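Local atomic coordinates of structural protein ORF131 (Acidianus two-tailed virus, PDB entry 3FAJ), a protein that is a structural protein of the virion of an archaeal virus and probably binds DNA. Residues A66-I78 / F121-R134. Numbering follows the deposited sequence.
Sequences AGDERTKEAIHAI and FLASPATQVRNIER
Leu122 enters helix 69-78 as a knob, its side chain seated in the hole formed by Thr71, Ala74, Ile75 and Ile78. Leu122 CD1 meets Ile78 CD1 tip to tip at 3.9 Å, while Leu122 CD2 lies 3.8 Å from Thr71 CG2; Val36 of helix 31-43 also touches Leu122. Beside this knob, Phe121 swings CG anti to its own backbone N (chi1 176°), which turns the ring edge to Arg70, with Phe121 CZ 3.7 Å from Arg70 CB. Thr127 OG1 sits over the ring centre; Phe121 O accepts from Ser124 N, Ser124 OG and Thr127 OG1, tying the end of helix 113-123 to the start of helix 125-132. Polar contacts gather at the other end. The Arg134 chain bends at chi3 (68°), and its guanidinium grips Ala66 O side-on through NE (3.1 Å) and NH2 (3.2 Å), with Ala66 O close to the guanidinium plane. Gly67 O lies over one guanidinium face. Asp68 OD1 adds a long salt bridge to Arg134 NE (3.6 Å), and a water links Ala66 O to Arg134 O. The Asn131 side chain lies between those of Asp68 and Thr71. Thus the last modelled helix, 125-132, crosses helix 69-78 at 122° at the end of the helical bundle; helix 113-123 supplies the apolar packing, and Arg134 holds the Schellman motif that ends helix 51-66.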
ATOM      1  N   ALA A  66      -4.413  13.126  -8.996  1.00 24.91           N
ATOM      2  CA  ALA A  66      -3.209  13.936  -9.223  1.00 25.10           C
ATOM      3  C   ALA A  66      -2.441  13.572 -10.513  1.00 25.11           C
ATOM      4  O   ALA A  66      -1.581  14.338 -10.975  1.00 26.03           O
ATOM      5  CB  ALA A  66      -2.294  13.826  -8.018  1.00 25.13           C
ATOM      6  N   GLY A  67      -2.775  12.433 -11.112  1.00 24.44           N
ATOM      7  CA  GLY A  67      -2.029  11.940 -12.272  1.00 24.16           C
ATOM      8  C   GLY A  67      -0.710  11.258 -11.968  1.00 24.27           C
ATOM      9  O   GLY A  67       0.158  11.158 -12.857  1.00 24.16           O
ATOM     10  N   ASP A  68      -0.546  10.801 -10.718  1.00 22.88           N
ATOM     11  CA  ASP A  68       0.623   9.998 -10.306  1.00 23.69           C
ATOM     12  C   ASP A  68       0.334   8.546 -10.703  1.00 23.81           C
ATOM     13  O   ASP A  68      -0.014   7.705  -9.854  1.00 23.61           O
ATOM     14  CB  ASP A  68       0.842  10.056  -8.783  1.00 23.64           C
ATOM     15  CG  ASP A  68       0.967  11.480  -8.236  1.00 25.77           C
ATOM     16  OD1 ASP A  68       1.694  12.303  -8.843  1.00 26.96           O
ATOM     17  OD2 ASP A  68       0.368  11.763  -7.167  1.00 25.11           O
ATOM     18  N   GLU A  69       0.424   8.275 -12.005  1.00 24.15           N
ATOM     19  CA  GLU A  69      -0.122   7.041 -12.575  1.00 24.15           C
ATOM     20  C   GLU A  69       0.613   5.812 -12.046  1.00 23.63           C
ATOM     21  O   GLU A  69      -0.017   4.800 -11.746  1.00 24.22           O
ATOM     22  CB  GLU A  69      -0.044   7.078 -14.114  1.00 24.82           C
ATOM     23  CG  GLU A  69      -0.699   5.870 -14.791  1.00 25.81           C
ATOM     24  CD  GLU A  69      -0.753   5.957 -16.302  1.00 26.40           C
ATOM     25  OE1 GLU A  69      -0.469   7.046 -16.881  1.00 29.70           O
ATOM     26  OE2 GLU A  69      -1.129   4.937 -16.921  1.00 28.40           O
ATOM     27  N   ARG A  70       1.940   5.885 -11.955  1.00 23.47           N
ATOM     28  CA  ARG A  70       2.741   4.729 -11.524  0.50 23.50           C
ATOM     29  C   ARG A  70       2.503   4.424 -10.045  1.00 23.31           C
ATOM     30  O   ARG A  70       2.444   3.246  -9.631  1.00 23.83           O
ATOM     31  CB  ARG A  70       4.228   4.960 -11.809  0.50 23.41           C
ATOM     32  CG  ARG A  70       4.551   5.140 -13.287  0.50 24.61           C
ATOM     33  CD  ARG A  70       6.058   5.133 -13.503  0.50 26.16           C
ATOM     34  NE  ARG A  70       6.451   5.317 -14.902  0.50 29.82           N
ATOM     35  CZ  ARG A  70       6.371   4.380 -15.844  0.50 29.95           C
ATOM     36  NH1 ARG A  70       5.872   3.180 -15.550  0.50 29.93           N
ATOM     37  NH2 ARG A  70       6.780   4.644 -17.084  0.50 28.16           N
ATOM     38  N   THR A  71       2.340   5.489  -9.254  1.00 23.31           N
ATOM     39  CA  THR A  71       2.014   5.374  -7.835  1.00 23.46           C
ATOM     40  C   THR A  71       0.648   4.694  -7.646  1.00 23.75           C
ATOM     41  O   THR A  71       0.505   3.760  -6.830  1.00 23.59           O
ATOM     42  CB  THR A  71       2.026   6.788  -7.159  1.00 23.31           C
ATOM     43  OG1 THR A  71       3.384   7.263  -7.114  1.00 22.80           O
ATOM     44  CG2 THR A  71       1.457   6.716  -5.726  1.00 23.73           C
ATOM     45  N   LYS A  72      -0.333   5.144  -8.418  1.00 23.67           N
ATOM     46  CA  LYS A  72      -1.665   4.525  -8.428  1.00 24.08           C
ATOM     47  C   LYS A  72      -1.517   3.034  -8.693  1.00 24.20           C
ATOM     48  O   LYS A  72      -2.089   2.203  -7.966  1.00 23.79           O
ATOM     49  CB  LYS A  72      -2.537   5.186  -9.495  1.00 23.50           C
ATOM     50  CG  LYS A  72      -3.889   4.509  -9.755  1.00 26.05           C
ATOM     51  CD  LYS A  72      -4.519   5.049 -11.038  1.00 24.93           C
ATOM     52  CE  LYS A  72      -3.885   4.440 -12.325  1.00 27.68           C
ATOM     53  NZ  LYS A  72      -4.560   4.993 -13.552  1.00 30.93           N
ATOM     54  N   GLU A  73      -0.754   2.688  -9.733  1.00 23.06           N
ATOM     55  CA  GLU A  73      -0.643   1.276 -10.129  1.00 23.52           C
ATOM     56  C   GLU A  73       0.087   0.434  -9.084  1.00 23.70           C
ATOM     57  O   GLU A  73      -0.317  -0.713  -8.819  1.00 23.80           O
ATOM     58  CB  GLU A  73       0.016   1.168 -11.496  1.00 23.14           C
ATOM     59  CG  GLU A  73      -0.898   1.754 -12.610  1.00 21.75           C
ATOM     60  CD  GLU A  73      -0.223   1.853 -13.966  1.00 21.95           C
ATOM     61  OE1 GLU A  73       1.027   1.841 -14.033  1.00 24.64           O
ATOM     62  OE2 GLU A  73      -0.961   1.953 -14.972  1.00 21.29           O
ATOM     63  N   ALA A  74       1.126   0.998  -8.459  1.00 23.58           N
ATOM     64  CA  ALA A  74       1.840   0.245  -7.424  1.00 23.97           C
ATOM     65  C   ALA A  74       0.939  -0.056  -6.231  1.00 24.78           C
ATOM     66  O   ALA A  74       0.931  -1.196  -5.726  1.00 24.25           O
ATOM     67  CB  ALA A  74       3.156   0.965  -6.990  1.00 23.80           C
ATOM     68  N   ILE A  75       0.167   0.949  -5.803  1.00 24.37           N
ATOM     69  CA  ILE A  75      -0.775   0.758  -4.677  1.00 24.10           C
ATOM     70  C   ILE A  75      -1.830  -0.279  -5.082  1.00 24.40           C
ATOM     71  O   ILE A  75      -2.142  -1.179  -4.306  1.00 24.37           O
ATOM     72  CB  ILE A  75      -1.410   2.079  -4.209  1.00 24.85           C
ATOM     73  CG1 ILE A  75      -0.325   3.065  -3.725  1.00 25.00           C
ATOM     74  CG2 ILE A  75      -2.463   1.771  -3.114  1.00 23.04           C
ATOM     75  CD1 ILE A  75      -0.843   4.515  -3.620  1.00 24.21           C
ATOM     76  N   HIS A  76      -2.335  -0.187  -6.318  1.00 23.68           N
ATOM     77  CA  HIS A  76      -3.332  -1.137  -6.791  1.00 24.70           C
ATOM     78  C   HIS A  76      -2.799  -2.576  -6.694  1.00 24.08           C
ATOM     79  O   HIS A  76      -3.523  -3.486  -6.258  1.00 25.31           O
ATOM     80  CB  HIS A  76      -3.747  -0.789  -8.224  1.00 24.51           C
ATOM     81  CG  HIS A  76      -4.938  -1.545  -8.706  1.00 26.29           C
ATOM     82  ND1 HIS A  76      -4.841  -2.743  -9.387  1.00 27.20           N
ATOM     83  CD2 HIS A  76      -6.261  -1.265  -8.620  1.00 27.85           C
ATOM     84  CE1 HIS A  76      -6.053  -3.170  -9.697  1.00 27.50           C
ATOM     85  NE2 HIS A  76      -6.934  -2.290  -9.250  1.00 29.33           N
ATOM     86  N   ALA A  77      -1.542  -2.780  -7.091  1.00 24.50           N
ATOM     87  CA  ALA A  77      -0.934  -4.128  -7.064  1.00 24.75           C
ATOM     88  C   ALA A  77      -0.881  -4.654  -5.633  1.00 24.65           C
ATOM     89  O   ALA A  77      -1.201  -5.830  -5.394  1.00 24.54           O
ATOM     90  CB  ALA A  77       0.478  -4.126  -7.715  1.00 24.14           C
ATOM     91  N   ILE A  78      -0.505  -3.794  -4.692  1.00 24.53           N
ATOM     92  CA  ILE A  78      -0.415  -4.183  -3.281  1.00 24.64           C
ATOM     93  C   ILE A  78      -1.803  -4.513  -2.706  1.00 24.70           C
ATOM     94  O   ILE A  78      -1.966  -5.515  -2.006  1.00 24.55           O
ATOM     95  CB  ILE A  78       0.311  -3.118  -2.444  1.00 25.20           C
ATOM     96  CG1 ILE A  78       1.796  -3.072  -2.874  1.00 25.47           C
ATOM     97  CG2 ILE A  78       0.194  -3.438  -0.937  1.00 25.22           C
ATOM     98  CD1 ILE A  78       2.548  -1.810  -2.344  1.00 27.33           C
ATOM     99  N   PHE A 121       9.366   0.908  -4.425  1.00 24.23           N
ATOM    100  CA  PHE A 121       9.074   1.887  -5.475  1.00 23.77           C
ATOM    101  C   PHE A 121       8.345   3.080  -4.874  1.00 23.54           C
ATOM    102  O   PHE A 121       8.678   4.232  -5.151  1.00 23.45           O
ATOM    103  CB  PHE A 121       8.243   1.241  -6.589  1.00 24.82           C
ATOM    104  CG  PHE A 121       7.825   2.201  -7.665  1.00 24.41           C
ATOM    105  CD1 PHE A 121       8.761   2.677  -8.583  1.00 24.46           C
ATOM    106  CD2 PHE A 121       6.501   2.614  -7.773  1.00 26.67           C
ATOM    107  CE1 PHE A 121       8.376   3.562  -9.597  1.00 24.68           C
ATOM    108  CE2 PHE A 121       6.107   3.515  -8.776  1.00 27.11           C
ATOM    109  CZ  PHE A 121       7.055   3.965  -9.696  1.00 25.32           C
ATOM    110  N   LEU A 122       7.365   2.808  -4.034  1.00 22.49           N
ATOM    111  CA  LEU A 122       6.596   3.877  -3.415  1.00 23.29           C
ATOM    112  C   LEU A 122       7.449   4.683  -2.446  1.00 23.34           C
ATOM    113  O   LEU A 122       7.286   5.899  -2.334  1.00 24.67           O
ATOM    114  CB  LEU A 122       5.383   3.307  -2.697  1.00 22.85           C
ATOM    115  CG  LEU A 122       4.306   2.742  -3.662  1.00 23.23           C
ATOM    116  CD1 LEU A 122       3.367   1.924  -2.845  1.00 25.21           C
ATOM    117  CD2 LEU A 122       3.522   3.828  -4.420  1.00 25.00           C
ATOM    118  N   ALA A 123       8.377   4.003  -1.780  1.00 23.49           N
ATOM    119  CA  ALA A 123       9.255   4.634  -0.809  1.00 23.29           C
ATOM    120  C   ALA A 123      10.382   5.439  -1.474  1.00 23.52           C
ATOM    121  O   ALA A 123      10.988   6.311  -0.843  1.00 24.19           O
ATOM    122  CB  ALA A 123       9.820   3.557   0.135  1.00 23.46           C
ATOM    123  N   SER A 124      10.671   5.145  -2.745  1.00 23.15           N
ATOM    124  CA  SER A 124      11.861   5.679  -3.414  1.00 23.38           C
ATOM    125  C   SER A 124      11.785   7.196  -3.567  1.00 22.98           C
ATOM    126  O   SER A 124      10.698   7.721  -3.793  1.00 23.31           O
ATOM    127  CB  SER A 124      12.055   5.043  -4.801  1.00 24.64           C
ATOM    128  OG  SER A 124      11.096   5.532  -5.721  1.00 23.54           O
ATOM    129  N   PRO A 125      12.935   7.889  -3.421  1.00 22.95           N
ATOM    130  CA  PRO A 125      12.978   9.345  -3.624  1.00 23.08           C
ATOM    131  C   PRO A 125      12.316   9.797  -4.914  1.00 23.44           C
ATOM    132  O   PRO A 125      11.512  10.745  -4.894  1.00 24.20           O
ATOM    133  CB  PRO A 125      14.480   9.648  -3.649  1.00 23.37           C
ATOM    134  CG  PRO A 125      15.063   8.636  -2.771  1.00 22.94           C
ATOM    135  CD  PRO A 125      14.251   7.370  -3.008  1.00 22.60           C
ATOM    136  N   ALA A 126      12.641   9.136  -6.023  1.00 23.36           N
ATOM    137  CA  ALA A 126      12.143   9.526  -7.343  1.00 23.52           C
ATOM    138  C   ALA A 126      10.620   9.569  -7.380  1.00 23.03           C
ATOM    139  O   ALA A 126      10.027  10.504  -7.917  1.00 23.11           O
ATOM    140  CB  ALA A 126      12.667   8.568  -8.417  1.00 24.69           C
ATOM    141  N   THR A 127       9.992   8.538  -6.824  1.00 22.10           N
ATOM    142  CA  THR A 127       8.538   8.461  -6.794  1.00 22.56           C
ATOM    143  C   THR A 127       7.951   9.549  -5.891  1.00 22.64           C
ATOM    144  O   THR A 127       7.016  10.246  -6.284  1.00 22.34           O
ATOM    145  CB  THR A 127       8.084   7.065  -6.351  1.00 22.82           C
ATOM    146  OG1 THR A 127       8.585   6.110  -7.295  1.00 22.79           O
ATOM    147  CG2 THR A 127       6.553   6.975  -6.302  1.00 22.69           C
ATOM    148  N   GLN A 128       8.508   9.700  -4.693  1.00 22.50           N
ATOM    149  CA  GLN A 128       7.974  10.709  -3.762  1.00 22.72           C
ATOM    150  C   GLN A 128       8.106  12.125  -4.300  1.00 22.14           C
ATOM    151  O   GLN A 128       7.171  12.921  -4.226  1.00 22.86           O
ATOM    152  CB  GLN A 128       8.567  10.538  -2.374  1.00 22.58           C
ATOM    153  CG  GLN A 128       8.213   9.134  -1.832  1.00 24.81           C
ATOM    154  CD  GLN A 128       8.393   9.003  -0.348  1.00 32.71           C
ATOM    155  OE1 GLN A 128       8.638   9.978   0.340  1.00 35.91           O
ATOM    156  NE2 GLN A 128       8.228   7.785   0.160  1.00 35.93           N
ATOM    157  N   VAL A 129       9.275  12.438  -4.856  1.00 21.39           N
ATOM    158  CA  VAL A 129       9.492  13.743  -5.501  1.00 21.83           C
ATOM    159  C   VAL A 129       8.487  13.944  -6.622  1.00 22.22           C
ATOM    160  O   VAL A 129       7.886  15.012  -6.741  1.00 22.24           O
ATOM    161  CB  VAL A 129      10.926  13.838  -6.043  1.00 21.75           C
ATOM    162  CG1 VAL A 129      11.113  15.084  -6.938  1.00 20.79           C
ATOM    163  CG2 VAL A 129      11.900  13.836  -4.881  1.00 22.33           C
ATOM    164  N   ARG A 130       8.306  12.915  -7.443  1.00 23.14           N
ATOM    165  CA  ARG A 130       7.365  12.979  -8.554  1.00 24.63           C
ATOM    166  C   ARG A 130       5.957  13.298  -8.062  1.00 24.73           C
ATOM    167  O   ARG A 130       5.212  14.028  -8.715  1.00 25.03           O
ATOM    168  CB  ARG A 130       7.364  11.662  -9.333  1.00 25.61           C
ATOM    169  CG  ARG A 130       6.667  11.739 -10.682  1.00 27.62           C
ATOM    170  CD  ARG A 130       7.055  10.568 -11.571  1.00 30.14           C
ATOM    171  NE  ARG A 130       6.658   9.287 -10.993  1.00 32.05           N
ATOM    172  CZ  ARG A 130       7.513   8.370 -10.554  1.00 32.87           C
ATOM    173  NH1 ARG A 130       8.818   8.588 -10.627  1.00 33.35           N
ATOM    174  NH2 ARG A 130       7.063   7.232 -10.043  1.00 29.70           N
ATOM    175  N   ASN A 131       5.600  12.745  -6.908  1.00 24.26           N
ATOM    176  CA  ASN A 131       4.285  12.974  -6.323  1.00 24.15           C
ATOM    177  C   ASN A 131       4.142  14.387  -5.767  1.00 24.86           C
ATOM    178  O   ASN A 131       3.104  15.027  -5.931  1.00 25.54           O
ATOM    179  CB  ASN A 131       4.000  11.946  -5.226  1.00 24.10           C
ATOM    180  CG  ASN A 131       3.593  10.596  -5.785  1.00 24.05           C
ATOM    181  OD1 ASN A 131       3.279  10.470  -6.968  1.00 27.44           O
ATOM    182  ND2 ASN A 131       3.595   9.578  -4.932  1.00 20.19           N
ATOM    183  N   ILE A 132       5.193  14.867  -5.110  1.00 24.09           N
ATOM    184  CA  ILE A 132       5.189  16.213  -4.528  1.00 24.79           C
ATOM    185  C   ILE A 132       5.162  17.258  -5.648  1.00 25.50           C
ATOM    186  O   ILE A 132       4.389  18.230  -5.579  1.00 25.93           O
ATOM    187  CB  ILE A 132       6.374  16.419  -3.558  1.00 24.39           C
ATOM    188  CG1 ILE A 132       6.214  15.488  -2.350  1.00 23.79           C
ATOM    189  CG2 ILE A 132       6.478  17.905  -3.102  1.00 24.01           C
ATOM    190  CD1 ILE A 132       7.475  15.238  -1.546  1.00 23.67           C
ATOM    191  N   GLU A 133       5.952  17.031  -6.700  1.00 26.18           N
ATOM    192  CA  GLU A 133       6.024  17.969  -7.839  1.00 28.49           C
ATOM    193  C   GLU A 133       4.690  18.054  -8.589  1.00 30.05           C
ATOM    194  O   GLU A 133       4.494  18.945  -9.413  1.00 30.19           O
ATOM    195  CB  GLU A 133       7.114  17.551  -8.826  1.00 27.97           C
ATOM    196  CG  GLU A 133       8.534  17.748  -8.334  1.00 27.72           C
ATOM    197  CD  GLU A 133       9.574  17.308  -9.368  1.00 28.43           C
ATOM    198  OE1 GLU A 133       9.283  16.355 -10.123  1.00 33.89           O
ATOM    199  OE2 GLU A 133      10.675  17.892  -9.410  1.00 25.36           O
ATOM    200  N   ARG A 134       3.792  17.113  -8.301  1.00 31.74           N
ATOM    201  CA  ARG A 134       2.461  17.079  -8.914  1.00 33.39           C
ATOM    202  C   ARG A 134       1.354  17.460  -7.930  1.00 33.89           C
ATOM    203  O   ARG A 134       0.183  17.587  -8.324  1.00 35.18           O
ATOM    204  CB  ARG A 134       2.173  15.699  -9.497  0.60 33.10           C
ATOM    205  CG  ARG A 134       3.090  15.304 -10.634  0.60 34.58           C
ATOM    206  CD  ARG A 134       2.636  13.991 -11.228  0.60 36.33           C
ATOM    207  NE  ARG A 134       1.358  14.149 -11.916  0.60 36.92           N
ATOM    208  CZ  ARG A 134       1.232  14.423 -13.213  0.60 37.83           C
ATOM    209  NH1 ARG A 134       2.310  14.563 -13.980  0.60 39.40           N
ATOM    210  NH2 ARG A 134       0.028  14.561 -13.751  0.60 37.84           N
TER
HETATM  211  O   HOH W   1      -1.921  17.028 -10.178  1.00 41.46           O
HETATM  212  O   HOH W   2       0.772  14.109  -5.908  1.00 17.64           O